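Local coordinates for necrotic enteritis toxin B (Clostridium perfringens, PDB 4I0N), which probably forms pores in host cell membranes as a beta-pore-forming toxin of the alpha-hemolysin fold, at residues K21-T27 against T44-H50. Residue numbers count along the deposited sequence, not the author numbering.
Sequences KEAIKYT and TFIEDPH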
ATOM      1  N   LYS A  21       5.436 -16.108  31.899  1.00 28.35           N
ATOM      2  CA  LYS A  21       5.608 -14.656  32.060  1.00 25.62           C
ATOM      3  C   LYS A  21       4.372 -13.944  31.535  1.00 23.24           C
ATOM      4  O   LYS A  21       3.729 -14.418  30.586  1.00 23.98           O
ATOM      5  CB  LYS A  21       6.861 -14.159  31.331  1.00 25.80           C
ATOM      6  CG  LYS A  21       8.133 -14.835  31.797  1.00 29.85           C
ATOM      7  CD  LYS A  21       9.372 -14.122  31.342  1.00 34.52           C
ATOM      8  CE  LYS A  21      10.595 -14.810  31.943  1.00 38.47           C
ATOM      9  NZ  LYS A  21      11.584 -13.802  32.407  1.00 41.09           N
ATOM     10  N   GLU A  22       4.033 -12.810  32.146  1.00 20.35           N
ATOM     11  CA  GLU A  22       2.861 -12.046  31.718  1.00 18.76           C
ATOM     12  C   GLU A  22       3.159 -10.563  31.436  1.00 16.62           C
ATOM     13  O   GLU A  22       4.112  -9.992  31.961  1.00 16.57           O
ATOM     14  CB  GLU A  22       1.716 -12.197  32.730  1.00 19.08           C
ATOM     15  CG  GLU A  22       1.251 -13.650  32.909  1.00 22.49           C
ATOM     16  CD  GLU A  22       0.151 -13.817  33.948  1.00 25.80           C
ATOM     17  OE1 GLU A  22       0.260 -13.230  35.048  1.00 25.65           O
ATOM     18  OE2 GLU A  22      -0.833 -14.540  33.658  1.00 29.28           O
ATOM     19  N   ALA A  23       2.359  -9.975  30.554  1.00 15.69           N
ATOM     20  CA  ALA A  23       2.399  -8.543  30.267  1.00 14.52           C
ATOM     21  C   ALA A  23       0.961  -8.080  30.063  1.00 13.84           C
ATOM     22  O   ALA A  23       0.039  -8.884  30.131  1.00 15.04           O
ATOM     23  CB  ALA A  23       3.242  -8.273  29.022  1.00 14.01           C
ATOM     24  N   ILE A  24       0.772  -6.789  29.813  1.00 13.79           N
ATOM     25  CA  ILE A  24      -0.570  -6.232  29.644  1.00 13.74           C
ATOM     26  C   ILE A  24      -0.625  -5.602  28.260  1.00 13.73           C
ATOM     27  O   ILE A  24       0.292  -4.875  27.882  1.00 14.40           O
ATOM     28  CB  ILE A  24      -0.865  -5.135  30.694  1.00 13.95           C
ATOM     29  CG1 ILE A  24      -0.628  -5.672  32.116  1.00 16.15           C
ATOM     30  CG2 ILE A  24      -2.309  -4.603  30.523  1.00 14.64           C
ATOM     31  CD1 ILE A  24      -0.528  -4.577  33.193  1.00 17.16           C
ATOM     32  N   LYS A  25      -1.690  -5.882  27.519  1.00 13.55           N
ATOM     33  CA  LYS A  25      -1.877  -5.264  26.221  1.00 14.24           C
ATOM     34  C   LYS A  25      -3.109  -4.356  26.197  1.00 14.00           C
ATOM     35  O   LYS A  25      -4.076  -4.586  26.922  1.00 14.58           O
ATOM     36  CB  LYS A  25      -1.953  -6.312  25.099  1.00 15.80           C
ATOM     37  CG  LYS A  25      -3.195  -7.176  25.113  1.00 19.61           C
ATOM     38  CD  LYS A  25      -3.389  -7.929  23.787  1.00 24.44           C
ATOM     39  CE  LYS A  25      -4.461  -9.011  23.965  1.00 29.66           C
ATOM     40  NZ  LYS A  25      -4.776  -9.793  22.722  1.00 33.42           N
ATOM     41  N   TYR A  26      -3.056  -3.354  25.325  1.00 13.44           N
ATOM     42  CA  TYR A  26      -4.130  -2.368  25.149  1.00 13.77           C
ATOM     43  C   TYR A  26      -4.304  -2.181  23.659  1.00 13.44           C
ATOM     44  O   TYR A  26      -3.308  -2.144  22.936  1.00 13.65           O
ATOM     45  CB  TYR A  26      -3.724  -1.006  25.723  1.00 13.36           C
ATOM     46  CG  TYR A  26      -3.390  -1.038  27.181  1.00 13.75           C
ATOM     47  CD1 TYR A  26      -4.357  -0.735  28.140  1.00 14.67           C
ATOM     48  CD2 TYR A  26      -2.112  -1.397  27.612  1.00 15.24           C
ATOM     49  CE1 TYR A  26      -4.044  -0.768  29.504  1.00 17.29           C
ATOM     50  CE2 TYR A  26      -1.801  -1.442  28.974  1.00 16.25           C
ATOM     51  CZ  TYR A  26      -2.775  -1.123  29.900  1.00 15.81           C
ATOM     52  OH  TYR A  26      -2.481  -1.152  31.237  1.00 18.01           O
ATOM     53  N   THR A  27      -5.541  -2.014  23.202  1.00 13.90           N
ATOM     54  CA  THR A  27      -5.778  -1.796  21.777  1.00 13.69           C
ATOM     55  C   THR A  27      -6.465  -0.468  21.501  1.00 13.28           C
ATOM     56  O   THR A  27      -7.209   0.056  22.339  1.00 13.79           O
ATOM     57  CB  THR A  27      -6.607  -2.932  21.143  1.00 15.63           C
ATOM     58  OG1 THR A  27      -7.828  -3.096  21.868  1.00 16.74           O
ATOM     59  CG2 THR A  27      -5.829  -4.237  21.161  1.00 15.94           C
ATOM     60  N   THR A  44      -1.739  -2.275  18.923  1.00 14.41           N
ATOM     61  CA  THR A  44      -1.707  -3.053  20.155  1.00 14.56           C
ATOM     62  C   THR A  44      -0.481  -2.597  20.938  1.00 13.56           C
ATOM     63  O   THR A  44       0.651  -2.854  20.523  1.00 13.41           O
ATOM     64  CB  THR A  44      -1.595  -4.551  19.859  1.00 16.10           C
ATOM     65  OG1 THR A  44      -2.628  -4.913  18.934  1.00 19.21           O
ATOM     66  CG2 THR A  44      -1.748  -5.344  21.155  1.00 16.24           C
ATOM     67  N   PHE A  45      -0.715  -1.898  22.045  1.00 12.38           N
ATOM     68  CA  PHE A  45       0.368  -1.429  22.916  1.00 12.62           C
ATOM     69  C   PHE A  45       0.635  -2.494  23.939  1.00 13.50           C
ATOM     70  O   PHE A  45      -0.318  -3.060  24.504  1.00 12.98           O
ATOM     71  CB  PHE A  45      -0.058  -0.156  23.677  1.00 12.53           C
ATOM     72  CG  PHE A  45      -0.295   1.059  22.799  1.00 13.23           C
ATOM     73  CD1 PHE A  45       0.708   2.010  22.612  1.00 13.33           C
ATOM     74  CD2 PHE A  45      -1.543   1.270  22.201  1.00 13.08           C
ATOM     75  CE1 PHE A  45       0.482   3.136  21.818  1.00 13.37           C
ATOM     76  CE2 PHE A  45      -1.777   2.411  21.410  1.00 15.20           C
ATOM     77  CZ  PHE A  45      -0.764   3.337  21.225  1.00 12.94           C
ATOM     78  N   ILE A  46       1.911  -2.752  24.213  1.00 13.12           N
ATOM     79  CA  ILE A  46       2.265  -3.726  25.241  1.00 14.92           C
ATOM     80  C   ILE A  46       3.030  -3.005  26.333  1.00 15.14           C
ATOM     81  O   ILE A  46       3.966  -2.258  26.048  1.00 15.51           O
ATOM     82  CB  ILE A  46       3.133  -4.903  24.698  1.00 15.22           C
ATOM     83  CG1 ILE A  46       2.436  -5.627  23.540  1.00 16.70           C
ATOM     84  CG2 ILE A  46       3.444  -5.906  25.797  1.00 16.63           C
ATOM     85  CD1 ILE A  46       3.077  -5.345  22.220  1.00 20.50           C
ATOM     86  N   GLU A  47       2.593  -3.206  27.570  1.00 15.22           N
ATOM     87  CA  GLU A  47       3.315  -2.748  28.747  1.00 15.70           C
ATOM     88  C   GLU A  47       3.835  -4.036  29.362  1.00 15.62           C
ATOM     89  O   GLU A  47       3.079  -4.781  30.011  1.00 15.82           O
ATOM     90  CB  GLU A  47       2.396  -2.007  29.730  1.00 15.24           C
ATOM     91  CG  GLU A  47       1.797  -0.712  29.187  1.00 17.75           C
ATOM     92  CD  GLU A  47       2.824   0.405  28.983  1.00 20.66           C
ATOM     93  OE1 GLU A  47       3.970   0.303  29.491  1.00 22.10           O
ATOM     94  OE2 GLU A  47       2.459   1.405  28.338  1.00 22.82           O
ATOM     95  N   ASP A  48       5.123  -4.281  29.122  1.00 15.37           N
ATOM     96  CA  ASP A  48       5.790  -5.531  29.449  1.00 15.12           C
ATOM     97  C   ASP A  48       6.809  -5.289  30.568  1.00 16.03           C
ATOM     98  O   ASP A  48       7.813  -4.605  30.349  1.00 16.73           O
ATOM     99  CB  ASP A  48       6.475  -6.056  28.173  1.00 15.25           C
ATOM    100  CG  ASP A  48       7.054  -7.455  28.326  1.00 14.72           C
ATOM    101  OD1 ASP A  48       7.060  -8.010  29.440  1.00 15.47           O
ATOM    102  OD2 ASP A  48       7.506  -8.017  27.286  1.00 17.49           O
ATOM    103  N   PRO A  49       6.557  -5.846  31.774  1.00 15.71           N
ATOM    104  CA  PRO A  49       7.500  -5.758  32.912  1.00 16.69           C
ATOM    105  C   PRO A  49       8.803  -6.522  32.680  1.00 17.83           C
ATOM    106  O   PRO A  49       9.733  -6.413  33.492  1.00 18.84           O
ATOM    107  CB  PRO A  49       6.737  -6.422  34.077  1.00 17.12           C
ATOM    108  CG  PRO A  49       5.341  -6.693  33.581  1.00 16.97           C
ATOM    109  CD  PRO A  49       5.387  -6.681  32.079  1.00 15.33           C
ATOM    110  N   HIS A  50       8.845  -7.305  31.601  1.00 17.68           N
ATOM    111  CA  HIS A  50       9.990  -8.164  31.272  1.00 18.60           C
ATOM    112  C   HIS A  50      10.828  -7.613  30.112  1.00 18.78           C
ATOM    113  O   HIS A  50      11.792  -8.236  29.686  1.00 19.16           O
ATOM    114  CB  HIS A  50       9.474  -9.569  30.953  1.00 18.84           C
ATOM    115  CG  HIS A  50       8.579 -10.116  32.024  1.00 20.36           C
ATOM    116  ND1 HIS A  50       9.059 -10.554  33.239  1.00 21.25           N
ATOM    117  CD2 HIS A  50       7.229 -10.235  32.090  1.00 20.64           C
ATOM    118  CE1 HIS A  50       8.050 -10.947  33.998  1.00 21.07           C
ATOM    119  NE2 HIS A  50       6.928 -10.759  33.327  1.00 20.35           N
TER
HETATM  120  O   HOH W   1       5.147 -12.059  34.793  1.00  9.43           O
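The open end of the beta hairpin made by strands 21-34 and 37-47 is held together here, where the second strand runs out into a turn. Residues 21-27 and 44-47 run antiparallel, their axes 4.5 Å apart at the closest point and inclined at 155°. Two hydrogen-bonded pairs fix the register. Ile24 N donates to Glu47 O (3.1 Å) and Glu47 N to Ile24 O (2.9 Å); two residues further along, Tyr26 N reaches Phe45 O (2.9 Å) and Phe45 N reaches Tyr26 O (2.8 Å). Between them Lys25 and Ile46 form a non-hydrogen-bonded pair, with Lys25 CA 3.2 Å from Phe45 O in a CA-H...O contact. Ile24, Tyr26, Phe45 and Glu47 share one face of the sheet, where Tyr26 CE2 packs diagonally on Glu47 CG (3.7 Å). His283 gathers this face: it stacks on Tyr26, meets Phe45 edge-to-face and hydrogen-bonds Glu47 OE2.

Beyond Glu47 the regular strand pairing ends, and the turn residues pack against 21-23. Asp48 OD1 accepts from His50 N (2.9 Å), closing an Asx turn, while Asp48 OD2 is held by Tyr120 and Gly123. Ala23 CB lies 4.1 Å from Pro49 CD, and Lys21 CB sits over the His50 ring, 4.1 Å from its centroid, in a CH-pi contact. A water hydrogen-bonded to Glu22 N (3.0 Å) and His50 NE2 (2.6 Å) links the two segments at this end. With strands 14-18 and 53-65 flanking the hairpin, the arrangement is that of an antiparallel up-and-down meander in the beta-rich alpha-hemolysin fold.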